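Local coordinates for peptidase S15/CocE/NonD (Thaumarchaeota archaeon SCGC AB-539-E09, PDB 4PF1), which acts as a serine aminopeptidase of the alpha/beta hydrolase fold, probably releasing residues from the amino termini of peptides, at residues 196-200 with 201-205; 254-257 with 258-261. All coordinates share one frame; numbering follows the deposited sequence.

Contact 1. Residues 196-200 with 201-205; sequences WFHMG and AFRQE
Arg-203 lays its guanidinium almost flat against the imidazole of His-198, the two planes only 11° apart. His-198 NE2 sits over the guanidinium face, 3.6 Å from Arg-203 NH1, while Arg-203 CD meets His-198 CD2 at 3.5 Å. A bend at chi3 (78°) turns the arginine's end along the ring. Neighbours hold both groups: Arg-203 NE, NH1 and NH2 bond to Asp-195 O, Tyr-584 OH and Gln-296 O, and His-198 ND1 and NE2 to Asp-531 OD1 and Asp-194 O. With a leucine at Arg-203, the carbonyls of Asp-195 and Gln-296 would probably lose their donor and the imidazole its flat, polar cover.

The backbone beneath is a tight beta hairpin. His-198 and Ala-201 form a hydrogen-bonded pair, with His-198 N to Ala-201 O at 3.0 Å and Ala-201 N to His-198 O at 3.1 Å. Met-199 and Gly-200 make the type I' turn between them; at Gly-200 a CB would jam against the preceding carbonyl oxygen, hence the glycine. Farther along, Arg-203 N bonds to Trp-196 O at 2.7 Å, continuing the pairing past the strands.

Phe-197 and Phe-202, the non-hydrogen-bonded pair, occupy the other face of the hairpin. Their rings lie oblique, planes at 45°, and Phe-202 CD1 rests over the Phe-197 ring, 3.6 Å from CE2 of Phe-197. These large apolar groups suit a buried surface.

Arg-203 is also the N-cap of helix 204-215, so the hairpin runs directly into it. His-198 and Ala-201 lean on Ile-532 of strand 525-534, whereas the phenylalanine face meets Leu-259 of helix 254-261.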
ATOM      1  N   TRP A 196      25.555  19.436  12.430  1.00 14.63           N
ATOM      2  CA  TRP A 196      25.531  19.520  13.897  1.00 14.51           C
ATOM      3  C   TRP A 196      24.715  20.702  14.438  1.00 17.18           C
ATOM      4  O   TRP A 196      23.981  20.524  15.408  1.00 16.06           O
ATOM      5  CB  TRP A 196      26.962  19.529  14.473  1.00 13.77           C
ATOM      6  CG  TRP A 196      27.944  18.689  13.692  1.00 14.89           C
ATOM      7  CD1 TRP A 196      29.094  19.116  13.097  1.00 17.94           C
ATOM      8  CD2 TRP A 196      27.810  17.296  13.356  1.00 14.62           C
ATOM      9  NE1 TRP A 196      29.688  18.081  12.412  1.00 17.37           N
ATOM     10  CE2 TRP A 196      28.918  16.952  12.551  1.00 18.70           C
ATOM     11  CE3 TRP A 196      26.851  16.308  13.648  1.00 15.88           C
ATOM     12  CZ2 TRP A 196      29.128  15.648  12.087  1.00 17.89           C
ATOM     13  CZ3 TRP A 196      27.035  15.029  13.144  1.00 17.42           C
ATOM     14  CH2 TRP A 196      28.162  14.710  12.373  1.00 18.19           C
ATOM     15  N   PHE A 197      24.855  21.894  13.838  1.00 13.57           N
ATOM     16  CA  PHE A 197      24.111  23.094  14.241  1.00 13.29           C
ATOM     17  C   PHE A 197      23.637  23.884  13.019  1.00 17.44           C
ATOM     18  O   PHE A 197      24.272  23.827  11.965  1.00 16.67           O
ATOM     19  CB  PHE A 197      24.976  24.043  15.117  1.00 15.18           C
ATOM     20  CG  PHE A 197      25.638  23.499  16.363  1.00 16.59           C
ATOM     21  CD1 PHE A 197      26.825  22.776  16.280  1.00 19.35           C
ATOM     22  CD2 PHE A 197      25.182  23.862  17.625  1.00 18.30           C
ATOM     23  CE1 PHE A 197      27.475  22.329  17.434  1.00 20.40           C
ATOM     24  CE2 PHE A 197      25.831  23.410  18.781  1.00 21.22           C
ATOM     25  CZ  PHE A 197      26.974  22.650  18.678  1.00 19.26           C
ATOM     26  N   HIS A 198      22.555  24.671  13.190  1.00 14.44           N
ATOM     27  CA  HIS A 198      22.065  25.635  12.208  1.00 14.65           C
ATOM     28  C   HIS A 198      22.029  26.988  12.886  1.00 20.14           C
ATOM     29  O   HIS A 198      21.171  27.225  13.741  1.00 19.67           O
ATOM     30  CB  HIS A 198      20.687  25.244  11.642  1.00 14.65           C
ATOM     31  CG  HIS A 198      20.740  24.215  10.556  1.00 17.29           C
ATOM     32  ND1 HIS A 198      19.835  24.224   9.516  1.00 18.57           N
ATOM     33  CD2 HIS A 198      21.563  23.150  10.407  1.00 18.54           C
ATOM     34  CE1 HIS A 198      20.133  23.173   8.771  1.00 17.76           C
ATOM     35  NE2 HIS A 198      21.160  22.494   9.272  1.00 18.08           N
ATOM     36  N   MET A 199      23.039  27.832  12.593  1.00 18.44           N
ATOM     37  CA  MET A 199      23.222  29.169  13.181  1.00 19.15           C
ATOM     38  C   MET A 199      23.150  29.125  14.742  1.00 22.37           C
ATOM     39  O   MET A 199      22.508  29.973  15.370  1.00 21.98           O
ATOM     40  CB  MET A 199      22.220  30.184  12.582  1.00 21.69           C
ATOM     41  CG  MET A 199      22.576  30.602  11.162  1.00 26.00           C
ATOM     42  SD  MET A 199      21.310  31.611  10.344  1.00 31.28           S
ATOM     43  CE  MET A 199      20.191  30.324   9.750  1.00 27.46           C
ATOM     44  N   GLY A 200      23.807  28.119  15.328  1.00 18.13           N
ATOM     45  CA  GLY A 200      23.887  27.949  16.777  1.00 17.88           C
ATOM     46  C   GLY A 200      22.920  26.968  17.414  1.00 20.11           C
ATOM     47  O   GLY A 200      23.153  26.525  18.543  1.00 19.87           O
ATOM     48  N   ALA A 201      21.810  26.650  16.724  1.00 15.28           N
ATOM     49  CA  ALA A 201      20.806  25.719  17.240  1.00 14.16           C
ATOM     50  C   ALA A 201      21.278  24.279  17.034  1.00 16.68           C
ATOM     51  O   ALA A 201      21.476  23.854  15.899  1.00 15.47           O
ATOM     52  CB  ALA A 201      19.471  25.957  16.558  1.00 14.44           C
ATOM     53  N   PHE A 202      21.504  23.548  18.142  1.00 13.88           N
ATOM     54  CA  PHE A 202      22.049  22.187  18.135  1.00 13.14           C
ATOM     55  C   PHE A 202      21.069  21.125  17.616  1.00 17.18           C
ATOM     56  O   PHE A 202      19.963  20.987  18.144  1.00 17.07           O
ATOM     57  CB  PHE A 202      22.542  21.798  19.539  1.00 14.71           C
ATOM     58  CG  PHE A 202      23.232  20.450  19.625  1.00 15.70           C
ATOM     59  CD1 PHE A 202      24.263  20.119  18.747  1.00 18.28           C
ATOM     60  CD2 PHE A 202      22.880  19.532  20.605  1.00 16.78           C
ATOM     61  CE1 PHE A 202      24.906  18.880  18.834  1.00 18.83           C
ATOM     62  CE2 PHE A 202      23.538  18.300  20.701  1.00 19.69           C
ATOM     63  CZ  PHE A 202      24.540  17.980  19.811  1.00 17.67           C
ATOM     64  N   ARG A 203      21.527  20.325  16.626  1.00 13.23           N
ATOM     65  CA  ARG A 203      20.773  19.203  16.051  1.00 12.83           C
ATOM     66  C   ARG A 203      21.073  17.922  16.853  1.00 16.81           C
ATOM     67  O   ARG A 203      21.793  17.041  16.379  1.00 16.00           O
ATOM     68  CB  ARG A 203      21.110  19.022  14.554  1.00 11.95           C
ATOM     69  CG  ARG A 203      20.331  19.955  13.646  1.00 17.15           C
ATOM     70  CD  ARG A 203      21.057  20.271  12.347  1.00 19.22           C
ATOM     71  NE  ARG A 203      20.967  19.175  11.377  1.00 16.02           N
ATOM     72  CZ  ARG A 203      19.966  19.015  10.516  1.00 28.97           C
ATOM     73  NH1 ARG A 203      18.960  19.882  10.487  1.00 16.46           N
ATOM     74  NH2 ARG A 203      19.960  17.984   9.683  1.00 14.02           N
ATOM     75  N   GLN A 204      20.527  17.842  18.083  1.00 13.78           N
ATOM     76  CA  GLN A 204      20.725  16.725  19.019  1.00 13.69           C
ATOM     77  C   GLN A 204      20.360  15.353  18.417  1.00 19.57           C
ATOM     78  O   GLN A 204      21.072  14.383  18.666  1.00 19.50           O
ATOM     79  CB  GLN A 204      19.946  16.958  20.328  1.00 14.51           C
ATOM     80  CG  GLN A 204      18.482  17.362  20.134  1.00 17.15           C
ATOM     81  CD  GLN A 204      17.691  17.464  21.420  1.00 24.36           C
ATOM     82  OE1 GLN A 204      18.226  17.375  22.530  1.00 15.31           O
ATOM     83  NE2 GLN A 204      16.384  17.658  21.293  1.00 14.64           N
ATOM     84  N   GLU A 205      19.276  15.279  17.618  1.00 17.43           N
ATOM     85  CA  GLU A 205      18.818  14.029  16.998  1.00 17.32           C
ATOM     86  C   GLU A 205      19.770  13.531  15.906  1.00 21.28           C
ATOM     87  O   GLU A 205      19.935  12.321  15.746  1.00 20.99           O
ATOM     88  CB  GLU A 205      17.418  14.200  16.412  1.00 18.37           C
ATOM     89  CG  GLU A 205      16.318  13.707  17.329  1.00 28.13           C
ATOM     90  CD  GLU A 205      15.114  13.173  16.581  1.00 38.04           C
ATOM     91  OE1 GLU A 205      14.367  13.990  15.997  1.00 25.95           O
ATOM     92  OE2 GLU A 205      14.957  11.932  16.519  1.00 22.32           O
TER

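Contact 2. Residues 254-257 with 258-261; sequences GFWK and KLAA
Leu-259 places its branched end over one face of the Phe-255 ring in a CH-pi contact, CG lying 4.1 Å from the ring centroid and 17° off the normal. Its CD1 reaches Phe-255 CE2 at 3.8 Å. The aromatic group comes back along the helix because its CG is anti to the backbone N (chi1 -167°), which turns the ring toward the following helical turn. Lys-258 approaches the same ring differently: its extended chain runs at about a right angle to the phenylalanine, bringing CD to the ring edge, 4.0 Å from Phe-255 CD1.

Trp-256 repeats the pattern one residue on. The methyl of Ala-260 lies over its six-membered ring, with CB 4.1 Å from the centroid, and Trp-256 CE3 also meets Leu-259 CB at 4.1 Å. Alanine suits this place, since the small Ala-260 lets the broad indole lie close over the helix.

Four successive backbone bonds fix these positions, including Leu-259 N to Phe-255 O at 2.9 Å and Ala-260 N to Trp-256 O, also 2.9 Å. Ahead of them, Glu-215 OE1 accepts a bond from Phe-255 N.

Farther out, Trp-256 packs on Leu-208 and Met-596, while Trp-269 touches both Phe-255 and Leu-259. Lysine suits the boundary: the methylenes of Lys-258 line the helix while its NZ forms a salt bridge with Asp-18 of the second subunit, and the bent chain of Lys-257 lets its NZ hydrogen-bond to Glu-251 O.

Side chains meeting at i to i+3 and i to i+4 along an alpha helix are the motif here. The helix belongs to the largely helical insertion between core strands 178-184 and 287-292, consistent with the cap of S15/CocE-type hydrolases.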
ATOM      1  N   GLY A 254      34.768  11.076  21.721  1.00 18.72           N
ATOM      2  CA  GLY A 254      35.503  12.277  21.327  1.00 18.78           C
ATOM      3  C   GLY A 254      34.728  13.422  20.706  1.00 22.26           C
ATOM      4  O   GLY A 254      34.939  14.578  21.087  1.00 21.65           O
ATOM      5  N   PHE A 255      33.853  13.130  19.716  1.00 18.39           N
ATOM      6  CA  PHE A 255      33.103  14.193  19.043  1.00 17.59           C
ATOM      7  C   PHE A 255      32.073  14.848  19.967  1.00 21.22           C
ATOM      8  O   PHE A 255      31.838  16.047  19.825  1.00 21.13           O
ATOM      9  CB  PHE A 255      32.442  13.715  17.739  1.00 18.89           C
ATOM     10  CG  PHE A 255      31.932  14.848  16.877  1.00 20.25           C
ATOM     11  CD1 PHE A 255      32.759  15.917  16.540  1.00 23.72           C
ATOM     12  CD2 PHE A 255      30.618  14.860  16.421  1.00 22.09           C
ATOM     13  CE1 PHE A 255      32.283  16.970  15.752  1.00 24.42           C
ATOM     14  CE2 PHE A 255      30.144  15.914  15.635  1.00 24.36           C
ATOM     15  CZ  PHE A 255      30.978  16.961  15.308  1.00 22.77           C
ATOM     16  N   TRP A 256      31.491  14.092  20.935  1.00 17.66           N
ATOM     17  CA  TRP A 256      30.561  14.683  21.909  1.00 17.61           C
ATOM     18  C   TRP A 256      31.311  15.669  22.817  1.00 21.22           C
ATOM     19  O   TRP A 256      30.793  16.751  23.104  1.00 20.73           O
ATOM     20  CB  TRP A 256      29.836  13.611  22.752  1.00 16.50           C
ATOM     21  CG  TRP A 256      29.153  14.165  23.977  1.00 17.72           C
ATOM     22  CD1 TRP A 256      29.445  13.876  25.277  1.00 21.04           C
ATOM     23  CD2 TRP A 256      28.155  15.201  24.011  1.00 17.41           C
ATOM     24  NE1 TRP A 256      28.655  14.624  26.120  1.00 20.58           N
ATOM     25  CE2 TRP A 256      27.866  15.459  25.370  1.00 21.66           C
ATOM     26  CE3 TRP A 256      27.475  15.937  23.024  1.00 18.41           C
ATOM     27  CZ2 TRP A 256      26.899  16.392  25.765  1.00 20.96           C
ATOM     28  CZ3 TRP A 256      26.517  16.860  23.416  1.00 19.90           C
ATOM     29  CH2 TRP A 256      26.241  17.085  24.772  1.00 20.83           C
ATOM     30  N   LYS A 257      32.544  15.302  23.233  1.00 17.49           N
ATOM     31  CA  LYS A 257      33.415  16.154  24.051  1.00 17.64           C
ATOM     32  C   LYS A 257      33.697  17.465  23.313  1.00 21.28           C
ATOM     33  O   LYS A 257      33.658  18.525  23.927  1.00 21.10           O
ATOM     34  CB  LYS A 257      34.729  15.430  24.396  1.00 20.10           C
ATOM     35  CG  LYS A 257      34.541  14.194  25.276  1.00 30.72           C
ATOM     36  CD  LYS A 257      35.857  13.446  25.507  1.00 38.95           C
ATOM     37  CE  LYS A 257      36.558  13.863  26.780  1.00 49.30           C
ATOM     38  NZ  LYS A 257      35.863  13.358  27.993  1.00 59.12           N
ATOM     39  N   LYS A 258      33.895  17.392  21.978  1.00 17.85           N
ATOM     40  CA  LYS A 258      34.112  18.558  21.115  1.00 17.49           C
ATOM     41  C   LYS A 258      32.837  19.417  21.007  1.00 21.16           C
ATOM     42  O   LYS A 258      32.920  20.641  21.103  1.00 20.25           O
ATOM     43  CB  LYS A 258      34.572  18.118  19.715  1.00 19.23           C
ATOM     44  CG  LYS A 258      35.976  17.519  19.682  1.00 21.71           C
ATOM     45  CD  LYS A 258      36.246  16.822  18.357  1.00 23.24           C
ATOM     46  CE  LYS A 258      37.609  16.178  18.319  1.00 31.88           C
ATOM     47  NZ  LYS A 258      37.782  15.333  17.108  1.00 37.95           N
ATOM     48  N   LEU A 259      31.657  18.771  20.816  1.00 18.43           N
ATOM     49  CA  LEU A 259      30.363  19.463  20.700  1.00 18.27           C
ATOM     50  C   LEU A 259      30.009  20.209  21.995  1.00 21.75           C
ATOM     51  O   LEU A 259      29.592  21.369  21.939  1.00 21.20           O
ATOM     52  CB  LEU A 259      29.229  18.474  20.339  1.00 18.12           C
ATOM     53  CG  LEU A 259      29.228  17.894  18.918  1.00 22.83           C
ATOM     54  CD1 LEU A 259      28.338  16.660  18.836  1.00 22.61           C
ATOM     55  CD2 LEU A 259      28.782  18.929  17.888  1.00 25.54           C
ATOM     56  N   ALA A 260      30.195  19.544  23.159  1.00 18.00           N
ATOM     57  CA  ALA A 260      29.903  20.113  24.478  1.00 18.15           C
ATOM     58  C   ALA A 260      30.875  21.241  24.847  1.00 21.98           C
ATOM     59  O   ALA A 260      30.456  22.216  25.473  1.00 21.96           O
ATOM     60  CB  ALA A 260      29.944  19.021  25.539  1.00 19.03           C
ATOM     61  N   ALA A 261      32.168  21.108  24.469  1.00 18.29           N
ATOM     62  CA  ALA A 261      33.195  22.120  24.758  1.00 18.68           C
ATOM     63  C   ALA A 261      33.115  23.318  23.798  1.00 22.13           C
ATOM     64  O   ALA A 261      33.600  24.396  24.138  1.00 21.94           O
ATOM     65  CB  ALA A 261      34.585  21.500  24.691  1.00 19.80           C
TER

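How the contacts relate
Contacts 1 and 2 lie in series along the chain, with centres about 13 Å apart, and share one apolar interface. Trp-196 meets Phe-255 edge-to-face, its NE1 3.4 Å from Phe-255 CZ. Leu-259 CD2 joins them further, lying 3.7 Å from Phe-197 CE1, 3.9 Å from Trp-196 CB and 4.0 Å from Phe-202 CE1. Thus the helix 254-261 rests on the aromatic face of the hairpin. Arg-203 comes close to, but makes no contact with, Ser-161, Asp-295 and His-328, whose geometry is consistent with the catalytic triad of a serine peptidase. A glycerol about 4 Å from the Trp-196 side chain, probably from the crystallisation liquor, may mark a pocket. Contact 2 reaches outward to the second subunit.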